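Local coordinates for cobalamin biosynthesis protein CobN (Mycobacterium tuberculosis, PDB 7C6O), which serves as the large, catalytic subunit of cobaltochelatase, the ligase that probably inserts cobalt into the corrin ring during cobalamin biosynthesis, at residues Thr471-Pro476 / Pro524-Ser529; Thr461-Leu466 / Met571-Gly576; Ile798-Gly803 / Gly831-Leu836. One frame throughout, in Å; residues are numbered along the deposited sequence.

Overall arrangement
The three contacts illustrate how one large chelatase chain ties loops to helix ends. Contacts 1 and 2 share helix 464-474: contact 2 holds its first turn and contact 1 its last, with centres about 13 Å apart and contact 1 nested inside the chain loop that contact 2 closes. Contact 3 lies on the other side of the chain's centre, about 45 Å and 42 Å from their centres, at the end of helix 784-801. Chemistry follows place. Contact 2, near the surface, has no hydrogen bond between its segments; partly buried contact 1 combines aromatic faces with one indole bond; buried contact 3 pairs apolar leucine packing with an arginine bond to a backbone carbonyl.

Contact 1: Thr471-Pro476 / Pro524-Ser529; sequences TAYWGP and PDLPPS
Tyr473 and Trp474, the last two residues of helix 464-474, lay their rings on the loop Leu526-Ser529 that leads into helix 530-539, the phenol over Pro527 and the indole over Ser529. In both residues the ring carbon CG stands anti to the carbonyl carbon (chi1 -77° in Tyr473), which swings the rings out toward the loop. Pro527 turns its CG-CD edge under one face of the phenol, crossing it at about a right angle. Its CD sits off-centre toward the rim, 3.4 Å from Tyr473 CD1, and makes a CH-pi contact. Leu526 CD1 meets Tyr473 CD2 at 3.6 Å and also reaches the benzo side of the indole at Trp474 CZ2, so that this one methyl touches both aromatics.

The indole is used both on a face and at an edge. Ser529 CA lies 3.5 Å from the centroid of the five-membered ring of Trp474, almost on the ring normal, while Ser529 CB covers the shared bond between CD2 and CE2. At the edge, Trp474 NE1 donates to Pro527 O at 2.9 Å with an N-H...O angle of 159°. The oxygen is close to the indole plane, yet the donor stands 51° out of the carbonyl plane.

At the far end of the phenol, a water in the ring plane donates to Tyr473 OH at 2.9 Å and to Asp525 OD2 at 3.0 Å. The hydroxyl also bonds Asp523, and Asp525 OD2 forms a salt bridge with Lys999. Ser529 OG caps helix 530-539 through Tyr532 N. The chemistry implies a division of labour: Pro527 CD and Ser529 CA each pack over one ring face, while the indole N-H, in the one direct hydrogen bond between the segments, is the directional element.

Contact 2: Thr461-Leu466 / Met571-Gly576; sequences TLPAEL and MSASCG
A type I beta turn, Ser572 to Cys575, packs against the N-terminal turn of helix 464-474, and the meeting is one of shape rather than of polar bonds. Pro463, at the N-cap position of that helix, sets the edge of its ring on the turn: CG touches Ala573 CB at 3.6 Å, and CD lies 3.4 Å from Ala573 O. Three residues on, Leu466 gathers its CB and CD1 round Ser574 O. Each of these carbons is 3.6 Å from the oxygen, a position reached because CG is anti to the backbone N (chi1 173°). Ser574 CB faces Pro463, Glu465 and Leu466, 4.1 Å from Glu465 CB.

The turn is braced from within. Cys575 N bonds Ser572 O at 3.2 Å, Ser572 N donates to Cys575 SG at 3.3 Å, and the hydroxyls of Ser572 and Ser574 share a bond. These ties probably help to hold the Ala573-Ser574 corner in the shape that the proline and leucine meet.

Beyond the corner the chain enters helix 576-581, whose Ala579 touches both Leu462 and Leu466, while Glu344 and Arg345 of helix 343-361 lie against Ala573.

Contact 3: Ile798-Gly803 / Gly831-Leu836; sequences IPRLAG and GLVNVL
Arg800, near the C-terminal end of helix 784-801, reaches across to a short 3-10 turn, residues 833-835, and to Leu836 just after it. Its CB begins the contact, packing 3.6 Å from Leu836 CB where the two backbones come nearest. CG passes beside the Leu836 carbonyl, and CD lies 3.7 Å from Val833 CG1, where the two side chains cross at about a right angle. From CG to NE the chain runs extended (chi3 -180°), which carries the guanidinium past Val833 to the Leu836 carbonyl. NE turns back to its own helix in a salt bridge with Glu796, while NH1 faces the loop.

Next along the helix, Leu801 and Leu836 lie side by side and point the same way, with Leu801 CD2 3.9 Å from Leu836 CD1. Val717 of helix 710-722 also packs on Leu801, placing this apolar patch among helices. Asn834 directs its CB away from the helix segment, and its amide bonds Gly265 and Asp268.

At the tip, Arg800 NH1 has two partners at the guanidinium edge. One is a water 3.1 Å from Arg800 NH1; that water also sits 2.8 Å from Asn834 O. The other is Leu836 O, 2.8 Å from Arg800 NH1, with an N-H...O angle of 153° and the nitrogen in the carbonyl plane.

Contact 1: Thr471-Pro476 / Pro524-Ser529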
loop_
_atom_site.group_PDB
_atom_site.type_symbol
_atom_site.label_atom_id
_atom_site.label_comp_id
_atom_site.label_asym_id
_atom_site.label_seq_id
_atom_site.Cartn_x
_atom_site.Cartn_y
_atom_site.Cartn_z
ATOM N N THR A 471 25.767 -5.060 13.936
ATOM C CA THR A 471 26.868 -4.820 14.863
ATOM C C THR A 471 27.617 -3.539 14.524
ATOM O O THR A 471 28.212 -2.919 15.413
ATOM C CB THR A 471 27.835 -6.007 14.877
ATOM O OG1 THR A 471 28.328 -6.243 13.553
ATOM C CG2 THR A 471 27.140 -7.263 15.393
ATOM N N ALA A 472 27.602 -3.124 13.256
ATOM C CA ALA A 472 28.273 -1.883 12.883
ATOM C C ALA A 472 27.622 -0.681 13.554
ATOM O O ALA A 472 28.310 0.262 13.964
ATOM C CB ALA A 472 28.271 -1.715 11.365
ATOM N N TYR A 473 26.297 -0.703 13.689
ATOM C CA TYR A 473 25.575 0.410 14.289
ATOM C C TYR A 473 25.332 0.236 15.782
ATOM O O TYR A 473 25.318 1.230 16.517
ATOM C CB TYR A 473 24.235 0.611 13.577
ATOM C CG TYR A 473 24.355 1.292 12.234
ATOM C CD1 TYR A 473 24.613 0.562 11.082
ATOM C CD2 TYR A 473 24.207 2.670 12.119
ATOM C CE1 TYR A 473 24.718 1.187 9.852
ATOM C CE2 TYR A 473 24.312 3.300 10.897
ATOM C CZ TYR A 473 24.568 2.556 9.769
ATOM O OH TYR A 473 24.671 3.185 8.551
ATOM N N TRP A 474 25.145 -0.998 16.251
ATOM C CA TRP A 474 24.745 -1.242 17.628
ATOM C C TRP A 474 25.782 -1.994 18.448
ATOM O O TRP A 474 25.520 -2.302 19.617
ATOM C CB TRP A 474 23.414 -2.004 17.657
ATOM C CG TRP A 474 22.312 -1.257 16.966
ATOM C CD1 TRP A 474 21.805 -1.504 15.721
ATOM C CD2 TRP A 474 21.596 -0.125 17.475
ATOM N NE1 TRP A 474 20.807 -0.599 15.430
ATOM C CE2 TRP A 474 20.662 0.256 16.490
ATOM C CE3 TRP A 474 21.652 0.601 18.670
ATOM C CZ2 TRP A 474 19.790 1.330 16.664
ATOM C CZ3 TRP A 474 20.786 1.667 18.840
ATOM C CH2 TRP A 474 19.867 2.020 17.843
ATOM N N GLY A 475 26.948 -2.294 17.879
ATOM C CA GLY A 475 27.987 -2.990 18.599
ATOM C C GLY A 475 27.767 -4.489 18.593
ATOM O O GLY A 475 26.735 -4.983 18.130
ATOM N N PRO A 476 28.739 -5.244 19.102
ATOM C CA PRO A 476 28.568 -6.691 19.171
ATOM C C PRO A 476 27.415 -7.045 20.083
ATOM O O PRO A 476 27.041 -6.261 20.976
ATOM C CB PRO A 476 29.913 -7.179 19.733
ATOM C CG PRO A 476 30.522 -5.997 20.389
ATOM C CD PRO A 476 30.044 -4.803 19.622
ATOM N N PRO A 524 19.421 6.760 6.951
ATOM C CA PRO A 524 18.044 6.276 6.784
ATOM C C PRO A 524 17.948 4.762 6.840
ATOM O O PRO A 524 16.876 4.241 7.166
ATOM C CB PRO A 524 17.636 6.823 5.409
ATOM C CG PRO A 524 18.930 7.070 4.698
ATOM C CD PRO A 524 19.904 7.481 5.760
ATOM N N ASP A 525 19.051 4.046 6.578
ATOM C CA ASP A 525 19.095 2.587 6.611
ATOM C C ASP A 525 19.514 2.030 7.966
ATOM O O ASP A 525 20.045 0.911 8.029
ATOM C CB ASP A 525 20.029 2.063 5.516
ATOM C CG ASP A 525 21.364 2.777 5.493
ATOM O OD1 ASP A 525 21.534 3.765 6.239
ATOM O OD2 ASP A 525 22.247 2.347 4.722
ATOM N N LEU A 526 19.291 2.774 9.047
ATOM C CA LEU A 526 19.616 2.319 10.389
ATOM C C LEU A 526 18.985 0.951 10.649
ATOM O O LEU A 526 17.757 0.817 10.553
ATOM C CB LEU A 526 19.120 3.328 11.423
ATOM C CG LEU A 526 19.351 2.954 12.890
ATOM C CD1 LEU A 526 20.836 2.963 13.216
ATOM C CD2 LEU A 526 18.582 3.885 13.826
ATOM N N PRO A 527 19.774 -0.074 10.955
ATOM C CA PRO A 527 19.208 -1.408 11.176
ATOM C C PRO A 527 18.520 -1.487 12.526
ATOM O O PRO A 527 18.744 -0.631 13.395
ATOM C CB PRO A 527 20.443 -2.320 11.122
ATOM C CG PRO A 527 21.555 -1.444 11.602
ATOM C CD PRO A 527 21.243 -0.071 11.062
ATOM N N PRO A 528 17.669 -2.491 12.742
ATOM C CA PRO A 528 17.095 -2.683 14.076
ATOM C C PRO A 528 18.186 -3.010 15.083
ATOM O O PRO A 528 19.217 -3.597 14.745
ATOM C CB PRO A 528 16.136 -3.864 13.886
ATOM C CG PRO A 528 16.712 -4.619 12.729
ATOM C CD PRO A 528 17.253 -3.553 11.808
ATOM N N SER A 529 17.952 -2.611 16.329
ATOM C CA SER A 529 18.903 -2.851 17.402
ATOM C C SER A 529 18.811 -4.296 17.889
ATOM O O SER A 529 17.902 -5.047 17.529
ATOM C CB SER A 529 18.649 -1.896 18.566
ATOM O OG SER A 529 17.431 -2.222 19.219
HETATM O O HOH W 1 24.846 1.720 6.094
#

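Contact 2: Thr461-Leu466 / Met571-Gly576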
loop_
_atom_site.group_PDB
_atom_site.type_symbol
_atom_site.label_atom_id
_atom_site.label_comp_id
_atom_site.label_asym_id
_atom_site.label_seq_id
_atom_site.Cartn_x
_atom_site.Cartn_y
_atom_site.Cartn_z
ATOM N N THR A 461 23.008 -17.288 13.708
ATOM C CA THR A 461 22.420 -18.030 12.599
ATOM C C THR A 461 21.978 -17.130 11.455
ATOM O O THR A 461 21.571 -17.643 10.408
ATOM C CB THR A 461 21.223 -18.861 13.072
ATOM O OG1 THR A 461 20.124 -17.994 13.380
ATOM C CG2 THR A 461 21.590 -19.672 14.307
ATOM N N LEU A 462 22.047 -15.817 11.627
ATOM C CA LEU A 462 21.654 -14.878 10.591
ATOM C C LEU A 462 22.767 -14.713 9.561
ATOM O O LEU A 462 23.939 -14.955 9.856
ATOM C CB LEU A 462 21.317 -13.530 11.218
ATOM C CG LEU A 462 20.150 -13.526 12.204
ATOM C CD1 LEU A 462 20.019 -12.164 12.864
ATOM C CD2 LEU A 462 18.858 -13.910 11.496
ATOM N N PRO A 463 22.426 -14.302 8.339
ATOM C CA PRO A 463 23.469 -14.044 7.337
ATOM C C PRO A 463 24.390 -12.917 7.780
ATOM O O PRO A 463 23.959 -11.950 8.412
ATOM C CB PRO A 463 22.675 -13.653 6.085
ATOM C CG PRO A 463 21.292 -14.170 6.315
ATOM C CD PRO A 463 21.071 -14.115 7.794
ATOM N N ALA A 464 25.675 -13.054 7.439
ATOM C CA ALA A 464 26.650 -12.024 7.786
ATOM C C ALA A 464 26.273 -10.671 7.198
ATOM O O ALA A 464 26.601 -9.634 7.783
ATOM C CB ALA A 464 28.045 -12.439 7.316
ATOM N N GLU A 465 25.587 -10.658 6.051
ATOM C CA GLU A 465 25.126 -9.395 5.479
ATOM C C GLU A 465 24.301 -8.605 6.486
ATOM O O GLU A 465 24.393 -7.374 6.551
ATOM C CB GLU A 465 24.308 -9.654 4.211
ATOM C CG GLU A 465 25.125 -10.048 2.980
ATOM C CD GLU A 465 25.692 -11.455 3.061
ATOM O OE1 GLU A 465 25.261 -12.231 3.940
ATOM O OE2 GLU A 465 26.575 -11.785 2.239
ATOM N N LEU A 466 23.499 -9.299 7.294
ATOM C CA LEU A 466 22.668 -8.612 8.276
ATOM C C LEU A 466 23.428 -8.369 9.575
ATOM O O LEU A 466 23.361 -7.274 10.143
ATOM C CB LEU A 466 21.394 -9.414 8.535
ATOM C CG LEU A 466 20.490 -8.915 9.662
ATOM C CD1 LEU A 466 20.045 -7.477 9.416
ATOM C CD2 LEU A 466 19.287 -9.831 9.810
ATOM N N MET A 571 11.111 -11.149 0.700
ATOM C CA MET A 571 12.078 -10.955 1.772
ATOM C C MET A 571 13.110 -12.077 1.800
ATOM O O MET A 571 12.811 -13.239 1.507
ATOM C CB MET A 571 11.367 -10.866 3.123
ATOM C CG MET A 571 10.145 -9.947 3.134
ATOM S SD MET A 571 10.417 -8.341 2.352
ATOM C CE MET A 571 11.593 -7.592 3.472
ATOM N N SER A 572 14.339 -11.711 2.155
ATOM C CA SER A 572 15.453 -12.635 2.305
ATOM C C SER A 572 15.761 -12.845 3.780
ATOM O O SER A 572 15.195 -12.191 4.663
ATOM C CB SER A 572 16.703 -12.114 1.585
ATOM O OG SER A 572 17.280 -11.027 2.289
ATOM N N ALA A 573 16.693 -13.765 4.041
ATOM C CA ALA A 573 17.120 -14.020 5.410
ATOM C C ALA A 573 17.905 -12.854 5.998
ATOM O O ALA A 573 18.029 -12.760 7.225
ATOM C CB ALA A 573 17.957 -15.300 5.471
ATOM N N SER A 574 18.437 -11.963 5.164
ATOM C CA SER A 574 19.169 -10.812 5.667
ATOM C C SER A 574 18.296 -9.571 5.792
ATOM O O SER A 574 18.807 -8.505 6.149
ATOM C CB SER A 574 20.378 -10.515 4.771
ATOM O OG SER A 574 19.973 -10.070 3.492
ATOM N N CYS A 575 16.998 -9.688 5.521
ATOM C CA CYS A 575 16.079 -8.562 5.615
ATOM C C CYS A 575 15.580 -8.415 7.047
ATOM O O CYS A 575 15.159 -9.397 7.669
ATOM C CB CYS A 575 14.900 -8.745 4.661
ATOM S SG CYS A 575 15.333 -8.682 2.914
ATOM N N GLY A 576 15.625 -7.186 7.557
ATOM C CA GLY A 576 15.195 -6.875 8.901
ATOM C C GLY A 576 13.845 -7.444 9.299
ATOM O O GLY A 576 13.719 -8.099 10.339
#

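Contact 3: Ile798-Gly803 / Gly831-Leu836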
loop_
_atom_site.group_PDB
_atom_site.type_symbol
_atom_site.label_atom_id
_atom_site.label_comp_id
_atom_site.label_asym_id
_atom_site.label_seq_id
_atom_site.Cartn_x
_atom_site.Cartn_y
_atom_site.Cartn_z
ATOM N N ILE A 798 -26.234 0.335 3.481
ATOM C CA ILE A 798 -26.581 -0.157 4.817
ATOM C C ILE A 798 -26.167 -1.609 5.028
ATOM O O ILE A 798 -25.533 -1.903 6.055
ATOM C CB ILE A 798 -28.077 0.082 5.095
ATOM C CG1 ILE A 798 -28.361 1.580 5.159
ATOM C CG2 ILE A 798 -28.499 -0.607 6.387
ATOM C CD1 ILE A 798 -27.620 2.275 6.269
ATOM N N PRO A 799 -26.488 -2.558 4.134
ATOM C CA PRO A 799 -26.038 -3.941 4.375
ATOM C C PRO A 799 -24.528 -4.081 4.430
ATOM O O PRO A 799 -24.014 -4.896 5.206
ATOM C CB PRO A 799 -26.640 -4.713 3.192
ATOM C CG PRO A 799 -27.811 -3.901 2.778
ATOM C CD PRO A 799 -27.378 -2.483 2.961
ATOM N N ARG A 800 -23.798 -3.306 3.625
ATOM C CA ARG A 800 -22.341 -3.391 3.651
ATOM C C ARG A 800 -21.775 -2.753 4.913
ATOM O O ARG A 800 -20.834 -3.286 5.513
ATOM C CB ARG A 800 -21.760 -2.738 2.399
ATOM C CG ARG A 800 -22.085 -3.500 1.125
ATOM C CD ARG A 800 -21.713 -2.702 -0.112
ATOM N NE ARG A 800 -22.027 -3.434 -1.335
ATOM C CZ ARG A 800 -21.196 -4.280 -1.931
ATOM N NH1 ARG A 800 -19.990 -4.501 -1.421
ATOM N NH2 ARG A 800 -21.567 -4.907 -3.041
ATOM N N LEU A 801 -22.334 -1.616 5.333
ATOM C CA LEU A 801 -21.939 -1.025 6.609
ATOM C C LEU A 801 -22.139 -2.011 7.753
ATOM O O LEU A 801 -21.333 -2.060 8.690
ATOM C CB LEU A 801 -22.724 0.259 6.873
ATOM C CG LEU A 801 -22.114 1.567 6.374
ATOM C CD1 LEU A 801 -23.032 2.748 6.684
ATOM C CD2 LEU A 801 -20.737 1.771 6.994
ATOM N N ALA A 802 -23.203 -2.816 7.685
ATOM C CA ALA A 802 -23.484 -3.785 8.739
ATOM C C ALA A 802 -22.349 -4.783 8.927
ATOM O O ALA A 802 -22.218 -5.358 10.014
ATOM C CB ALA A 802 -24.787 -4.528 8.437
ATOM N N GLY A 803 -21.521 -4.996 7.900
ATOM C CA GLY A 803 -20.394 -5.904 8.021
ATOM C C GLY A 803 -19.348 -5.452 9.019
ATOM O O GLY A 803 -18.506 -6.259 9.428
ATOM N N GLY A 831 -17.150 7.850 -3.212
ATOM C CA GLY A 831 -17.980 7.145 -4.170
ATOM C C GLY A 831 -17.564 5.716 -4.431
ATOM O O GLY A 831 -17.793 5.202 -5.530
ATOM N N LEU A 832 -16.958 5.056 -3.448
ATOM C CA LEU A 832 -16.425 3.703 -3.602
ATOM C C LEU A 832 -17.047 2.809 -2.530
ATOM O O LEU A 832 -16.372 2.381 -1.588
ATOM C CB LEU A 832 -14.884 3.715 -3.508
ATOM C CG LEU A 832 -14.154 4.683 -4.439
ATOM C CD1 LEU A 832 -12.673 4.761 -4.086
ATOM C CD2 LEU A 832 -14.330 4.274 -5.893
ATOM N N VAL A 833 -18.341 2.516 -2.683
ATOM C CA VAL A 833 -19.056 1.782 -1.645
ATOM C C VAL A 833 -18.570 0.336 -1.545
ATOM O O VAL A 833 -18.648 -0.275 -0.472
ATOM C CB VAL A 833 -20.575 1.881 -1.897
ATOM C CG1 VAL A 833 -21.353 0.848 -1.087
ATOM C CG2 VAL A 833 -21.070 3.281 -1.550
ATOM N N ASN A 834 -18.022 -0.229 -2.627
ATOM C CA ASN A 834 -17.629 -1.634 -2.543
ATOM C C ASN A 834 -16.369 -1.865 -1.705
ATOM O O ASN A 834 -15.950 -3.021 -1.578
ATOM C CB ASN A 834 -17.459 -2.233 -3.948
ATOM C CG ASN A 834 -16.182 -1.791 -4.645
ATOM O OD1 ASN A 834 -15.582 -0.775 -4.303
ATOM N ND2 ASN A 834 -15.775 -2.554 -5.653
ATOM N N VAL A 835 -15.762 -0.826 -1.119
ATOM C CA VAL A 835 -14.732 -1.075 -0.112
ATOM C C VAL A 835 -15.362 -1.590 1.173
ATOM O O VAL A 835 -14.666 -2.157 2.025
ATOM C CB VAL A 835 -13.878 0.179 0.167
ATOM C CG1 VAL A 835 -13.301 0.735 -1.130
ATOM C CG2 VAL A 835 -14.681 1.239 0.925
ATOM N N LEU A 836 -16.665 -1.406 1.333
ATOM C CA LEU A 836 -17.483 -2.000 2.373
ATOM C C LEU A 836 -18.086 -3.307 1.864
ATOM O O LEU A 836 -18.394 -3.431 0.673
ATOM C CB LEU A 836 -18.593 -1.040 2.793
ATOM C CG LEU A 836 -18.145 0.398 3.081
ATOM C CD1 LEU A 836 -19.333 1.295 3.430
ATOM C CD2 LEU A 836 -17.106 0.420 4.193
HETATM O O HOH W 2 -17.084 -5.528 -1.968
#